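Local coordinates for probable glucarate dehydratase (Mycobacterium smegmatis str. MC2 155, PDB 3VDG), which probably dehydrates glucarate as a member of the enolase superfamily, whose enzymes use a metal ion to stabilise the intermediate left by proton removal next to a carboxylate, at residues 36-42 against 54-60; 346-350 against 376-381; 28-34 against 61-67; 71-75 against 138-142; 169-175 against 210-216. One frame throughout, in Å; residues are numbered along the deposited sequence.

Interaction 1. Residues 36-42 against 54-60; sequences TPVAFAD and PYALRAV
Strands 36-41 and 55-60 form an antiparallel ribbon of the N-terminal three-stranded sheet, pairing Thr-36 with Val-60, Val-38 with Arg-58 and Phe-40 with Ala-56 as hydrogen-bonded pairs. The axes of these short strand segments run at 152° to each other. Val-38 N donates to Arg-58 O at 2.7 Å, and Ala-56 N to Phe-40 O at 2.9 Å. Past the regular ladder, Asp-42 N still reaches Pro-54 O at 3.0 Å. On the face shared by these pairs, the CB of Ala-56 lies over one face of the Phe-40 ring, 4.0 Å from its centroid in a CH-pi contact. Arg-58 CG meets the ring edge in its plane, 3.5 Å from Phe-40 CE1. The ring reaches both because Phe-40 CG sits between backbone N and carbonyl carbon (chi1 51°). Arg-58 then bends away, its NE in a salt bridge with Glu-74 and its NH2 bonded to Ser-351 OG. On the other face, Ala-39 CB touches Leu-57 CD2 at 3.8 Å, while Pro-37 and Ala-59 meet Leu-82 of helix 79-92. This pairing of the first two strands belongs to the three-stranded antiparallel sheet of the enolase-superfamily capping domain.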
# COMPACT_ATOMS: atom_id res chain seq x y z
N THR A 36 21.47 19.00 7.78
CA THR A 36 21.88 19.85 8.90
C THR A 36 21.50 19.20 10.23
O THR A 36 20.32 19.15 10.59
CB THR A 36 21.17 21.23 8.84
OG1 THR A 36 21.39 21.82 7.56
CG2 THR A 36 21.72 22.18 9.92
N PRO A 37 22.51 18.71 10.98
CA PRO A 37 22.16 18.19 12.32
C PRO A 37 21.81 19.34 13.28
O PRO A 37 22.42 20.40 13.22
CB PRO A 37 23.42 17.40 12.74
CG PRO A 37 24.52 17.85 11.84
CD PRO A 37 23.92 18.48 10.61
N VAL A 38 20.78 19.14 14.11
CA VAL A 38 20.36 20.15 15.07
C VAL A 38 20.21 19.50 16.45
O VAL A 38 20.11 18.28 16.55
CB VAL A 38 19.02 20.78 14.67
CG1 VAL A 38 19.17 21.49 13.32
CG2 VAL A 38 17.93 19.71 14.62
N ALA A 39 20.19 20.31 17.50
CA ALA A 39 19.95 19.80 18.86
C ALA A 39 19.04 20.78 19.58
O ALA A 39 19.16 22.00 19.41
CB ALA A 39 21.26 19.60 19.62
N PHE A 40 18.10 20.26 20.34
CA PHE A 40 17.17 21.08 21.09
C PHE A 40 17.01 20.52 22.50
O PHE A 40 17.13 19.32 22.71
CB PHE A 40 15.81 21.17 20.37
CG PHE A 40 15.23 19.83 20.00
CD1 PHE A 40 15.60 19.19 18.83
CD2 PHE A 40 14.27 19.22 20.80
CE1 PHE A 40 15.06 17.97 18.48
CE2 PHE A 40 13.72 17.99 20.45
CZ PHE A 40 14.12 17.37 19.28
N ALA A 41 16.75 21.41 23.46
CA ALA A 41 16.63 21.05 24.87
C ALA A 41 15.54 20.03 25.14
O ALA A 41 14.43 20.10 24.59
CB ALA A 41 16.39 22.29 25.73
N ASP A 42 15.87 19.10 26.03
CA ASP A 42 14.97 17.99 26.40
C ASP A 42 15.12 17.82 27.91
O ASP A 42 16.24 17.86 28.42
CB ASP A 42 15.46 16.71 25.71
CG ASP A 42 14.36 15.63 25.59
OD1 ASP A 42 13.16 15.95 25.74
OD2 ASP A 42 14.72 14.46 25.31
N PRO A 54 20.29 15.99 27.89
CA PRO A 54 19.77 17.38 27.93
C PRO A 54 19.47 17.99 26.56
O PRO A 54 18.79 19.02 26.48
CB PRO A 54 20.89 18.17 28.63
CG PRO A 54 22.07 17.26 28.69
CD PRO A 54 21.58 15.85 28.58
N TYR A 55 20.02 17.41 25.50
CA TYR A 55 19.60 17.76 24.13
C TYR A 55 19.26 16.50 23.34
O TYR A 55 19.96 15.48 23.42
CB TYR A 55 20.68 18.53 23.40
CG TYR A 55 21.03 19.79 24.12
CD1 TYR A 55 20.34 20.97 23.86
CD2 TYR A 55 22.00 19.79 25.12
CE1 TYR A 55 20.64 22.14 24.54
CE2 TYR A 55 22.30 20.96 25.82
CZ TYR A 55 21.61 22.12 25.53
OH TYR A 55 21.89 23.27 26.20
N ALA A 56 18.18 16.61 22.57
CA ALA A 56 17.80 15.58 21.61
C ALA A 56 18.37 16.01 20.25
O ALA A 56 18.44 17.21 19.97
CB ALA A 56 16.28 15.51 21.55
N LEU A 57 18.76 15.04 19.43
CA LEU A 57 19.37 15.33 18.11
C LEU A 57 18.44 14.97 16.95
O LEU A 57 17.78 13.94 16.99
CB LEU A 57 20.65 14.51 17.93
CG LEU A 57 21.72 14.54 19.02
CD1 LEU A 57 22.87 13.62 18.63
CD2 LEU A 57 22.19 15.96 19.29
N ARG A 58 18.40 15.80 15.91
CA ARG A 58 17.70 15.45 14.65
C ARG A 58 18.55 15.95 13.49
O ARG A 58 19.46 16.78 13.69
CB ARG A 58 16.30 16.07 14.59
CG ARG A 58 15.41 15.72 15.77
CD ARG A 58 14.94 14.27 15.73
NE ARG A 58 13.84 14.09 14.78
CZ ARG A 58 13.27 12.92 14.55
NH1 ARG A 58 13.69 11.83 15.19
NH2 ARG A 58 12.27 12.85 13.67
N ALA A 59 18.30 15.42 12.30
CA ALA A 59 18.95 15.90 11.08
C ALA A 59 17.86 16.43 10.17
O ALA A 59 16.84 15.78 9.94
CB ALA A 59 19.74 14.79 10.39
N VAL A 60 18.04 17.65 9.69
CA VAL A 60 17.12 18.28 8.75
C VAL A 60 17.65 18.07 7.34
O VAL A 60 18.83 18.34 7.06
CB VAL A 60 16.99 19.78 9.03
CG1 VAL A 60 16.25 20.49 7.89
CG2 VAL A 60 16.29 20.00 10.37

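Interaction 2. Residues 346-350 against 376-381; sequences SHLGI and RHEDVV
Leu-348 and Ile-350 interlock with Val-380 and Val-381 at the start of helix 349-360. Ile-350 CG1 approaches Val-381 CG1 to 3.6 Å, and Ile-350 CD1 meets Val-380 CG2 at 3.9 Å. The other methyl of Val-380, CG1, takes Leu-348 CD1 at 4.1 Å, the two side chains crossing at about a right angle. Val-60, Leu-410 and Leu-413 extend this apolar patch around Val-380. Leu-348 CD2 reaches an earlier part of the same loop, lying 3.4 Å from Glu-378 O and against Arg-376 CD. The outer edge is polar. Arg-376 folds back, bent at its second and third torsions, so that NH1 binds Glu-378 O at 3.0 Å with the carbonyl oxygen near the guanidinium plane; its NE goes to Trp-373 O. Asp-379 swings its carboxylate to the helix start, CG anti to the backbone N (chi1 -156°), and OD1 accepts Gly-349 N at 2.9 Å on its syn side, though 31° out of the carboxylate plane. Val-380 N reaches the same oxygen on its anti side and from the other face of the carboxylate. On the helix side, His-347 ND1 donates to Leu-348 O at 3.0 Å, in the plane of the imidazole, while NE2 is bonded to Thr-371 OG1. Since Leu-348 occupies the N-cap position, a carboxylate from the 376-381 loop supplies an acceptor for the first helical N-H, and the helix dipole would probably stabilise its negative charge. The loop is thus joined to the helix start by a hydrogen bond as well as by packing.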
# COMPACT_ATOMS: atom_id res chain seq x y z
N SER A 346 11.43 12.05 20.14
CA SER A 346 11.66 13.50 20.18
C SER A 346 11.82 14.02 18.75
O SER A 346 12.66 13.52 18.02
CB SER A 346 12.94 13.78 20.97
OG SER A 346 12.87 13.17 22.24
N HIS A 347 11.03 15.03 18.36
CA HIS A 347 10.98 15.48 16.96
C HIS A 347 10.55 16.92 16.86
O HIS A 347 10.04 17.50 17.82
CB HIS A 347 10.01 14.60 16.17
CG HIS A 347 8.55 14.84 16.53
ND1 HIS A 347 7.83 15.87 16.02
CD2 HIS A 347 7.70 14.17 17.41
CE1 HIS A 347 6.58 15.85 16.53
NE2 HIS A 347 6.50 14.80 17.38
N LEU A 348 10.74 17.51 15.69
CA LEU A 348 10.43 18.93 15.46
C LEU A 348 9.32 19.06 14.43
O LEU A 348 8.59 18.10 14.18
CB LEU A 348 11.70 19.66 15.03
CG LEU A 348 12.79 19.64 16.11
CD1 LEU A 348 14.08 20.35 15.69
CD2 LEU A 348 12.24 20.23 17.42
N GLY A 349 9.18 20.23 13.83
CA GLY A 349 7.98 20.55 13.03
C GLY A 349 7.86 19.92 11.64
O GLY A 349 6.75 19.79 11.10
N ILE A 350 8.98 19.56 11.05
CA ILE A 350 8.97 18.85 9.77
C ILE A 350 8.36 17.46 9.97
O ILE A 350 7.41 17.06 9.26
CB ILE A 350 10.39 18.75 9.18
CG1 ILE A 350 10.95 20.15 8.88
CG2 ILE A 350 10.37 17.85 7.94
CD1 ILE A 350 12.45 20.18 8.62
N ARG A 376 9.33 19.74 24.01
CA ARG A 376 10.32 20.65 23.41
C ARG A 376 9.75 22.06 23.35
O ARG A 376 8.55 22.24 23.60
CB ARG A 376 10.89 20.14 22.07
CG ARG A 376 9.88 19.63 21.03
CD ARG A 376 9.31 20.73 20.15
NE ARG A 376 8.12 21.33 20.75
CZ ARG A 376 7.75 22.59 20.55
NH1 ARG A 376 8.47 23.38 19.76
NH2 ARG A 376 6.66 23.05 21.14
N HIS A 377 10.60 23.05 23.08
CA HIS A 377 10.13 24.44 22.96
C HIS A 377 10.91 25.18 21.90
O HIS A 377 10.92 26.41 21.88
CB HIS A 377 10.23 25.17 24.29
CG HIS A 377 11.63 25.22 24.84
ND1 HIS A 377 12.10 24.29 25.70
CD2 HIS A 377 12.68 26.09 24.59
CE1 HIS A 377 13.39 24.56 25.99
NE2 HIS A 377 13.74 25.67 25.31
N GLU A 378 11.58 24.43 21.03
CA GLU A 378 12.36 24.98 19.91
C GLU A 378 11.88 24.32 18.61
O GLU A 378 11.23 23.27 18.65
CB GLU A 378 13.86 24.74 20.11
CG GLU A 378 14.45 25.50 21.31
CD GLU A 378 15.70 24.87 21.91
OE1 GLU A 378 15.61 23.74 22.47
OE2 GLU A 378 16.78 25.50 21.85
N ASP A 379 12.18 24.93 17.47
CA ASP A 379 11.77 24.35 16.18
C ASP A 379 12.60 24.95 15.06
O ASP A 379 13.29 25.97 15.25
CB ASP A 379 10.27 24.57 15.93
CG ASP A 379 9.68 23.54 14.95
OD1 ASP A 379 10.43 22.79 14.30
OD2 ASP A 379 8.45 23.49 14.81
N VAL A 380 12.57 24.29 13.90
CA VAL A 380 13.33 24.76 12.73
C VAL A 380 12.45 25.33 11.62
O VAL A 380 12.96 25.85 10.62
CB VAL A 380 14.21 23.65 12.11
CG1 VAL A 380 15.32 23.23 13.07
CG2 VAL A 380 13.36 22.46 11.70
N VAL A 381 11.13 25.21 11.78
CA VAL A 381 10.20 25.74 10.78
C VAL A 381 9.51 27.00 11.28
O VAL A 381 9.39 27.24 12.48
CB VAL A 381 9.13 24.70 10.34
CG1 VAL A 381 9.82 23.45 9.81
CG2 VAL A 381 8.17 24.37 11.48

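Interaction 3. Residues 28-34 against 61-67; sequences IRITGAR and IQLDTDA
Arg-34 and Asp-64 form a side-on salt bridge: NE meets OD2 at 2.9 Å and NH2 meets OD1 at 2.9 Å, each oxygen using its syn lone pair. The Arg-34 chain bends at its third torsion (chi3 -78°), which brings both nitrogens to the carboxylate. The guanidinium and carboxylate are nearly coplanar, 26° apart. Gln-62 covers one face of the same guanidinium, its amide stacked at 29° and displaced toward the rim, with OE1 3.7 Å from Arg-34 NH1. The backbones of Arg-34 and Gln-62 are paired as well, each N donating to the other's O. The register holds through Ala-33 and Leu-63 and slips by one between Gly-32 and Ile-30. Thr-31 N donates to Asp-64 O at 2.8 Å and Asp-64 N to Gly-32 O at 2.9 Å, so Thr-31 and Gly-32 both face Asp-64 in a classic beta bulge. At the far end Arg-29 N binds Asp-66 OD1 at 3.1 Å, and Asp-66 N returns a bond to Arg-29 O. A water links Arg-29 NE with Asp-66 OD2, whose direct ion pair is long. On the buried side, Ile-30 CG2 packs on Leu-63 CD1 at 3.7 Å, and Ile-28 CD1 on Ala-67 CB at 3.6 Å. A second shell steadies the polar groups: Thr-70 OG1 is hydrogen-bonded to Asp-64 OD1, and Gln-62 NE2 to Glu-407. Strand 55-65, to which residues 61-65 belong, is the middle one of the sheet, flanked on its other edge by strand 70-75; Leu-63 leans on Ala-142 and Cys-143 of helix 131-151, while Ile-30 and Ala-33 rest on helix 79-92.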
# COMPACT_ATOMS: atom_id res chain seq x y z
N ILE A 28 11.43 17.38 -13.16
CA ILE A 28 11.92 18.05 -11.94
C ILE A 28 12.70 17.04 -11.12
O ILE A 28 12.16 16.05 -10.62
CB ILE A 28 10.80 18.71 -11.12
CG1 ILE A 28 11.33 19.18 -9.76
CG2 ILE A 28 9.58 17.79 -11.00
CD1 ILE A 28 10.33 20.08 -9.05
N ARG A 29 14.00 17.27 -11.01
CA ARG A 29 14.87 16.25 -10.49
C ARG A 29 15.81 16.82 -9.44
O ARG A 29 16.01 18.04 -9.33
CB ARG A 29 15.63 15.57 -11.64
CG ARG A 29 16.50 16.51 -12.48
CD ARG A 29 17.88 16.67 -11.86
NE ARG A 29 18.80 17.40 -12.73
CZ ARG A 29 20.10 17.56 -12.50
NH1 ARG A 29 20.66 17.01 -11.42
NH2 ARG A 29 20.85 18.21 -13.37
N ILE A 30 16.40 15.93 -8.66
CA ILE A 30 17.20 16.31 -7.52
C ILE A 30 18.58 16.78 -7.98
O ILE A 30 19.22 16.12 -8.81
CB ILE A 30 17.36 15.08 -6.59
CG1 ILE A 30 15.99 14.71 -5.99
CG2 ILE A 30 18.43 15.35 -5.52
CD1 ILE A 30 15.92 13.28 -5.45
N THR A 31 19.04 17.91 -7.43
CA THR A 31 20.38 18.41 -7.73
C THR A 31 21.34 18.20 -6.54
O THR A 31 22.54 18.21 -6.70
CB THR A 31 20.36 19.89 -8.13
OG1 THR A 31 19.71 20.65 -7.10
CG2 THR A 31 19.62 20.08 -9.47
N GLY A 32 20.79 17.98 -5.35
CA GLY A 32 21.63 17.81 -4.17
C GLY A 32 20.76 17.82 -2.92
O GLY A 32 19.56 18.07 -3.00
N ALA A 33 21.37 17.50 -1.78
CA ALA A 33 20.69 17.62 -0.50
C ALA A 33 21.64 18.24 0.52
O ALA A 33 22.83 17.93 0.56
CB ALA A 33 20.25 16.25 -0.01
N ARG A 34 21.10 19.14 1.33
CA ARG A 34 21.82 19.71 2.46
C ARG A 34 21.27 19.05 3.73
O ARG A 34 20.07 19.13 3.99
CB ARG A 34 21.56 21.22 2.51
CG ARG A 34 22.20 21.95 1.34
CD ARG A 34 21.72 23.38 1.26
NE ARG A 34 20.38 23.47 0.68
CZ ARG A 34 19.54 24.46 0.95
NH1 ARG A 34 19.91 25.43 1.77
NH2 ARG A 34 18.34 24.50 0.40
N ILE A 61 16.79 17.54 6.47
CA ILE A 61 17.11 17.37 5.06
C ILE A 61 16.45 18.47 4.27
O ILE A 61 15.24 18.69 4.37
CB ILE A 61 16.64 16.00 4.49
CG1 ILE A 61 17.61 14.88 4.87
CG2 ILE A 61 16.61 16.03 2.96
CD1 ILE A 61 17.58 14.52 6.33
N GLN A 62 17.25 19.18 3.48
CA GLN A 62 16.72 20.13 2.50
C GLN A 62 17.09 19.54 1.16
O GLN A 62 18.28 19.39 0.83
CB GLN A 62 17.34 21.52 2.69
CG GLN A 62 16.68 22.35 3.79
CD GLN A 62 17.49 23.58 4.16
OE1 GLN A 62 18.63 23.47 4.60
NE2 GLN A 62 16.91 24.76 3.98
N LEU A 63 16.08 19.12 0.41
CA LEU A 63 16.33 18.38 -0.83
C LEU A 63 16.10 19.38 -1.97
O LEU A 63 14.99 19.86 -2.16
CB LEU A 63 15.36 17.20 -0.94
CG LEU A 63 15.52 16.36 -2.21
CD1 LEU A 63 16.83 15.60 -2.14
CD2 LEU A 63 14.36 15.39 -2.42
N ASP A 64 17.17 19.68 -2.70
CA ASP A 64 17.16 20.72 -3.74
C ASP A 64 16.94 20.14 -5.13
O ASP A 64 17.42 19.04 -5.44
CB ASP A 64 18.48 21.48 -3.69
CG ASP A 64 18.69 22.17 -2.34
OD1 ASP A 64 17.73 22.79 -1.84
OD2 ASP A 64 19.81 22.09 -1.78
N THR A 65 16.22 20.87 -5.98
CA THR A 65 15.87 20.39 -7.33
C THR A 65 16.25 21.41 -8.41
O THR A 65 16.50 22.58 -8.10
CB THR A 65 14.36 20.14 -7.47
OG1 THR A 65 13.67 21.40 -7.37
CG2 THR A 65 13.84 19.17 -6.40
N ASP A 66 16.25 20.99 -9.67
CA ASP A 66 16.61 21.90 -10.75
C ASP A 66 15.49 22.89 -11.06
O ASP A 66 15.66 23.79 -11.87
CB ASP A 66 17.05 21.13 -12.01
CG ASP A 66 15.92 20.25 -12.59
OD1 ASP A 66 14.88 20.06 -11.92
OD2 ASP A 66 16.08 19.77 -13.73
N ALA A 67 14.34 22.72 -10.41
CA ALA A 67 13.25 23.70 -10.51
C ALA A 67 13.43 24.80 -9.46
O ALA A 67 12.61 25.71 -9.36
CB ALA A 67 11.91 23.01 -10.31
O HOH W 1 18.52 19.00 -15.16
O HOH W 2 19.54 23.25 -7.40
O HOH W 3 19.49 21.15 5.86

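Interaction 4. Residues 71-75 against 138-142; sequences GLGET and PFEVA
Gly-71 and Gly-73 let residues 138-142 of helix 131-151 lie almost directly on the backbone of strand 71-75, a strand-on-helix packing within the capping domain of the enolase fold. The axes of the two short segments approach to 6.0 Å and run nearly antiparallel, at 153°. Packing is tightest around the glycines, which have no side chain to hold the helix off. Gly-71 CA comes within 3.5 Å of Ala-142 O, and Gly-73 CA within 3.6 Å of Pro-138 O, both as nearly straight CA-H...O contacts. Between them the carbonyl of Leu-72 faces the helix, its oxygen 3.2 Å from Ala-142 CA and 3.5 Å from Val-141 CG1. No conventional hydrogen bond joins the segments. The helix spends Pro-138 O on its own Ala-142 N as well, and Leu-72 N is bonded to Asp-145 OD2, further along helix 131-151. Contacts are looser toward Thr-75, where carbon meets carbon alone. The Leu-72 and Glu-74 side chains point away from the helix to the other side of the strand, which is buried too: Ile-350 touches both, Glu-74 OE1 accepts from Ser-351 N, and OE2 is in a salt bridge with Arg-58. In Thr-75, chi1 of -178° puts CG2 between the backbone N and the carbonyl carbon, where it meets Pro-138; OG1 is bonded to His-81 NE2, and Thr-75 CB rests 3.8 Å from Pro-138 CG.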
# COMPACT_ATOMS: atom_id res chain seq x y z
N GLY A 71 12.56 20.54 -0.89
CA GLY A 71 11.68 19.72 -0.04
C GLY A 71 12.35 19.47 1.32
O GLY A 71 13.58 19.45 1.43
N LEU A 72 11.53 19.24 2.34
CA LEU A 72 12.05 19.08 3.70
C LEU A 72 11.75 17.67 4.20
O LEU A 72 10.68 17.12 3.92
CB LEU A 72 11.38 20.09 4.66
CG LEU A 72 11.55 21.57 4.28
CD1 LEU A 72 10.83 22.46 5.30
CD2 LEU A 72 13.03 21.86 4.19
N GLY A 73 12.70 17.11 4.94
CA GLY A 73 12.51 15.84 5.64
C GLY A 73 13.24 15.98 6.98
O GLY A 73 14.05 16.90 7.16
N GLU A 74 13.01 15.04 7.89
CA GLU A 74 13.62 15.10 9.22
C GLU A 74 13.82 13.69 9.71
O GLU A 74 12.96 12.82 9.50
CB GLU A 74 12.70 15.85 10.20
CG GLU A 74 13.25 15.97 11.63
CD GLU A 74 12.23 16.55 12.60
OE1 GLU A 74 11.37 17.37 12.19
OE2 GLU A 74 12.29 16.21 13.80
N THR A 75 14.96 13.45 10.34
CA THR A 75 15.31 12.10 10.77
C THR A 75 16.24 12.16 11.98
O THR A 75 16.46 13.25 12.55
CB THR A 75 15.97 11.35 9.58
OG1 THR A 75 16.28 10.00 9.94
CG2 THR A 75 17.23 12.06 9.15
N PRO A 138 13.57 10.20 5.18
CA PRO A 138 13.56 11.67 5.06
C PRO A 138 13.64 12.17 3.61
O PRO A 138 13.11 13.24 3.29
CB PRO A 138 14.84 12.10 5.81
CG PRO A 138 15.72 10.89 5.78
CD PRO A 138 14.76 9.71 5.90
N PHE A 139 14.30 11.41 2.75
CA PHE A 139 14.36 11.81 1.34
C PHE A 139 13.01 11.62 0.67
O PHE A 139 12.60 12.44 -0.16
CB PHE A 139 15.44 11.05 0.59
CG PHE A 139 16.82 11.37 1.08
CD1 PHE A 139 17.43 12.57 0.74
CD2 PHE A 139 17.48 10.49 1.93
CE1 PHE A 139 18.68 12.90 1.23
CE2 PHE A 139 18.75 10.81 2.41
CZ PHE A 139 19.35 12.01 2.05
N GLU A 140 12.31 10.55 1.05
CA GLU A 140 10.97 10.31 0.51
C GLU A 140 10.02 11.41 0.96
O GLU A 140 9.19 11.89 0.19
CB GLU A 140 10.45 8.95 0.97
CG GLU A 140 9.18 8.49 0.27
CD GLU A 140 7.91 8.71 1.08
OE1 GLU A 140 7.94 9.40 2.13
OE2 GLU A 140 6.85 8.18 0.66
N VAL A 141 10.12 11.81 2.22
CA VAL A 141 9.22 12.87 2.73
C VAL A 141 9.52 14.18 1.98
O VAL A 141 8.61 14.87 1.54
CB VAL A 141 9.36 13.07 4.26
CG1 VAL A 141 8.67 14.35 4.71
CG2 VAL A 141 8.75 11.87 5.01
N ALA A 142 10.81 14.50 1.83
CA ALA A 142 11.21 15.68 1.08
C ALA A 142 10.75 15.62 -0.39
O ALA A 142 10.37 16.65 -0.99
CB ALA A 142 12.73 15.88 1.17

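Interaction 5. Residues 169-175 against 210-216; sequences FSAYLFY and FSAIKLK
Residues 171-174 and 213-216 run parallel as neighbouring strands, the axes of these short strand segments 25° apart, with Ala-171 level with Ile-213 and Leu-173 with Leu-215. Ala-171 N takes Ala-212 O and its carbonyl receives Lys-214 N; Leu-173 repeats the pattern with Lys-214 O, at 2.8 Å from its N, and with Lys-216 N. Waters join the ends, one between Phe-169 O and Ser-211 N, another between Tyr-175 N and Lys-216 O. On the face packed against helices 194-208 and 222-235, Leu-173 CD1 presses on Ile-213 CG2 at a tight 3.5 Å. Phe-210 lays its ring over the peptide of Ser-170, with Ser-170 O above the ring centre, and touches Ala-171 CB. The other face carries Tyr-172, Phe-174 and the two lysines. Extended Lys-214 runs alongside Tyr-172, its CD over the ring, 4.0 Å from the centroid, while Phe-174 CE1 lies against the opposite face. Lys-216 CB sits over the Phe-174 ring, 4.0 Å from its centroid; the Lys-216 chain then turns back (chi3 -60°), and its NZ donates to Tyr-172 OH at 2.9 Å. Each amine also meets a metal-site acid: Lys-214 NZ pairs with Glu-269, and with Asp-370 outside that site; Lys-216 NZ is bonded to Asp-244. Lys-216 lies about 3 Å from bound formate, probably from the crystallisation liquor, and Lys-214 about 3 Å from the sodium ion, nearest atoms. This first beta-alpha-beta unit of the barrel thus places a Lys-X-Lys pair at the metal centre, consistent with the lysine motif of the active site in glucarate dehydratases.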
# COMPACT_ATOMS: atom_id res chain seq x y z
N PHE A 169 -3.92 13.82 18.95
CA PHE A 169 -2.70 13.32 19.55
C PHE A 169 -2.94 13.02 21.03
O PHE A 169 -3.91 13.50 21.63
CB PHE A 169 -1.57 14.32 19.42
CG PHE A 169 -1.02 14.44 18.02
CD1 PHE A 169 0.14 13.77 17.66
CD2 PHE A 169 -1.68 15.22 17.08
CE1 PHE A 169 0.64 13.86 16.36
CE2 PHE A 169 -1.18 15.32 15.78
CZ PHE A 169 -0.02 14.64 15.42
N SER A 170 -2.04 12.23 21.61
CA SER A 170 -2.14 11.90 23.04
C SER A 170 -1.18 12.74 23.87
O SER A 170 -0.23 13.32 23.34
CB SER A 170 -1.84 10.42 23.26
OG SER A 170 -0.54 10.11 22.81
N ALA A 171 -1.44 12.81 25.17
CA ALA A 171 -0.54 13.41 26.15
C ALA A 171 0.48 12.31 26.50
O ALA A 171 0.11 11.25 27.00
CB ALA A 171 -1.34 13.78 27.40
N TYR A 172 1.76 12.56 26.23
CA TYR A 172 2.80 11.55 26.44
C TYR A 172 3.50 11.85 27.77
O TYR A 172 4.39 12.69 27.83
CB TYR A 172 3.81 11.62 25.27
CG TYR A 172 4.60 10.34 25.04
CD1 TYR A 172 4.84 9.44 26.08
CD2 TYR A 172 5.12 10.04 23.78
CE1 TYR A 172 5.56 8.28 25.88
CE2 TYR A 172 5.84 8.87 23.57
CZ TYR A 172 6.07 8.00 24.61
OH TYR A 172 6.78 6.84 24.41
N LEU A 173 3.07 11.17 28.84
CA LEU A 173 3.57 11.39 30.20
C LEU A 173 4.81 10.54 30.52
O LEU A 173 4.91 9.39 30.09
CB LEU A 173 2.45 11.04 31.22
CG LEU A 173 1.08 11.67 30.98
CD1 LEU A 173 0.11 11.40 32.14
CD2 LEU A 173 1.19 13.18 30.75
N PHE A 174 5.74 11.11 31.30
CA PHE A 174 6.96 10.42 31.71
C PHE A 174 7.21 10.69 33.20
O PHE A 174 7.03 11.80 33.68
CB PHE A 174 8.17 11.01 30.99
CG PHE A 174 8.30 10.60 29.54
CD1 PHE A 174 7.57 11.26 28.55
CD2 PHE A 174 9.20 9.62 29.17
CE1 PHE A 174 7.72 10.91 27.22
CE2 PHE A 174 9.36 9.26 27.84
CZ PHE A 174 8.61 9.92 26.86
N TYR A 175 7.66 9.67 33.91
CA TYR A 175 8.37 9.93 35.17
C TYR A 175 9.60 10.75 34.79
O TYR A 175 10.22 10.50 33.74
CB TYR A 175 8.78 8.59 35.79
CG TYR A 175 7.59 7.77 36.23
CD1 TYR A 175 6.85 8.13 37.35
CD2 TYR A 175 7.18 6.67 35.49
CE1 TYR A 175 5.75 7.38 37.76
CE2 TYR A 175 6.08 5.91 35.89
CZ TYR A 175 5.38 6.27 37.03
OH TYR A 175 4.30 5.52 37.43
N PHE A 210 -5.17 17.49 24.84
CA PHE A 210 -5.13 16.07 24.46
C PHE A 210 -6.29 15.30 25.07
O PHE A 210 -6.62 15.50 26.23
CB PHE A 210 -3.80 15.43 24.88
CG PHE A 210 -2.59 16.06 24.28
CD1 PHE A 210 -2.46 16.19 22.90
CD2 PHE A 210 -1.53 16.47 25.09
CE1 PHE A 210 -1.33 16.75 22.34
CE2 PHE A 210 -0.40 17.04 24.54
CZ PHE A 210 -0.29 17.18 23.16
N SER A 211 -6.88 14.40 24.30
CA SER A 211 -8.06 13.62 24.68
C SER A 211 -7.73 12.18 25.06
O SER A 211 -8.64 11.42 25.38
CB SER A 211 -9.02 13.54 23.49
OG SER A 211 -8.46 12.73 22.47
N ALA A 212 -6.47 11.80 24.92
CA ALA A 212 -6.00 10.43 25.24
C ALA A 212 -4.66 10.58 25.95
O ALA A 212 -3.96 11.59 25.75
CB ALA A 212 -5.84 9.57 23.99
N ILE A 213 -4.30 9.62 26.79
CA ILE A 213 -3.13 9.80 27.64
C ILE A 213 -2.27 8.54 27.62
O ILE A 213 -2.79 7.42 27.72
CB ILE A 213 -3.54 10.08 29.10
CG1 ILE A 213 -4.44 11.31 29.21
CG2 ILE A 213 -2.32 10.24 29.98
CD1 ILE A 213 -4.98 11.56 30.61
N LYS A 214 -0.97 8.71 27.48
CA LYS A 214 -0.09 7.56 27.51
C LYS A 214 0.94 7.75 28.61
O LYS A 214 1.46 8.84 28.77
CB LYS A 214 0.65 7.45 26.17
CG LYS A 214 1.81 6.45 26.21
CD LYS A 214 2.52 6.37 24.86
CE LYS A 214 3.60 5.30 24.88
NZ LYS A 214 4.17 5.07 23.52
N LEU A 215 1.26 6.68 29.35
CA LEU A 215 2.32 6.74 30.36
C LEU A 215 3.52 5.86 29.95
O LEU A 215 3.37 4.66 29.64
CB LEU A 215 1.80 6.29 31.74
CG LEU A 215 2.82 6.21 32.89
CD1 LEU A 215 3.37 7.59 33.19
CD2 LEU A 215 2.22 5.59 34.15
N LYS A 216 4.71 6.46 29.94
CA LYS A 216 5.95 5.72 29.73
C LYS A 216 6.30 5.05 31.07
O LYS A 216 6.60 5.74 32.06
CB LYS A 216 7.08 6.66 29.32
CG LYS A 216 8.43 5.94 29.11
CD LYS A 216 8.69 5.65 27.63
CE LYS A 216 7.62 4.77 27.01
NZ LYS A 216 7.95 4.46 25.58
O HOH W 4 -6.46 14.05 21.48
O HOH W 5 8.79 7.42 32.46

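From the N terminus, interaction 3 closes a 26-residue loop of the opening sheet, and interaction 1 lies wholly within it, on the same two strands. Interaction 4 follows, closing a loop through helices 79-92 and 100-111 and laying the third strand on helix 131-151. Interaction 5 then closes the beta-alpha-beta loop through helix 194-208 in the barrel, and interaction 2, the last, spans helix 349-360. None of the loops cross. Interaction 2 joins the barrel to the capping domain: Glu-378 OE1 reaches Ala-41 N of interaction 1, and Glu-74 of interaction 4 accepts from Leu-348 N. Interaction 5 touches none of the others.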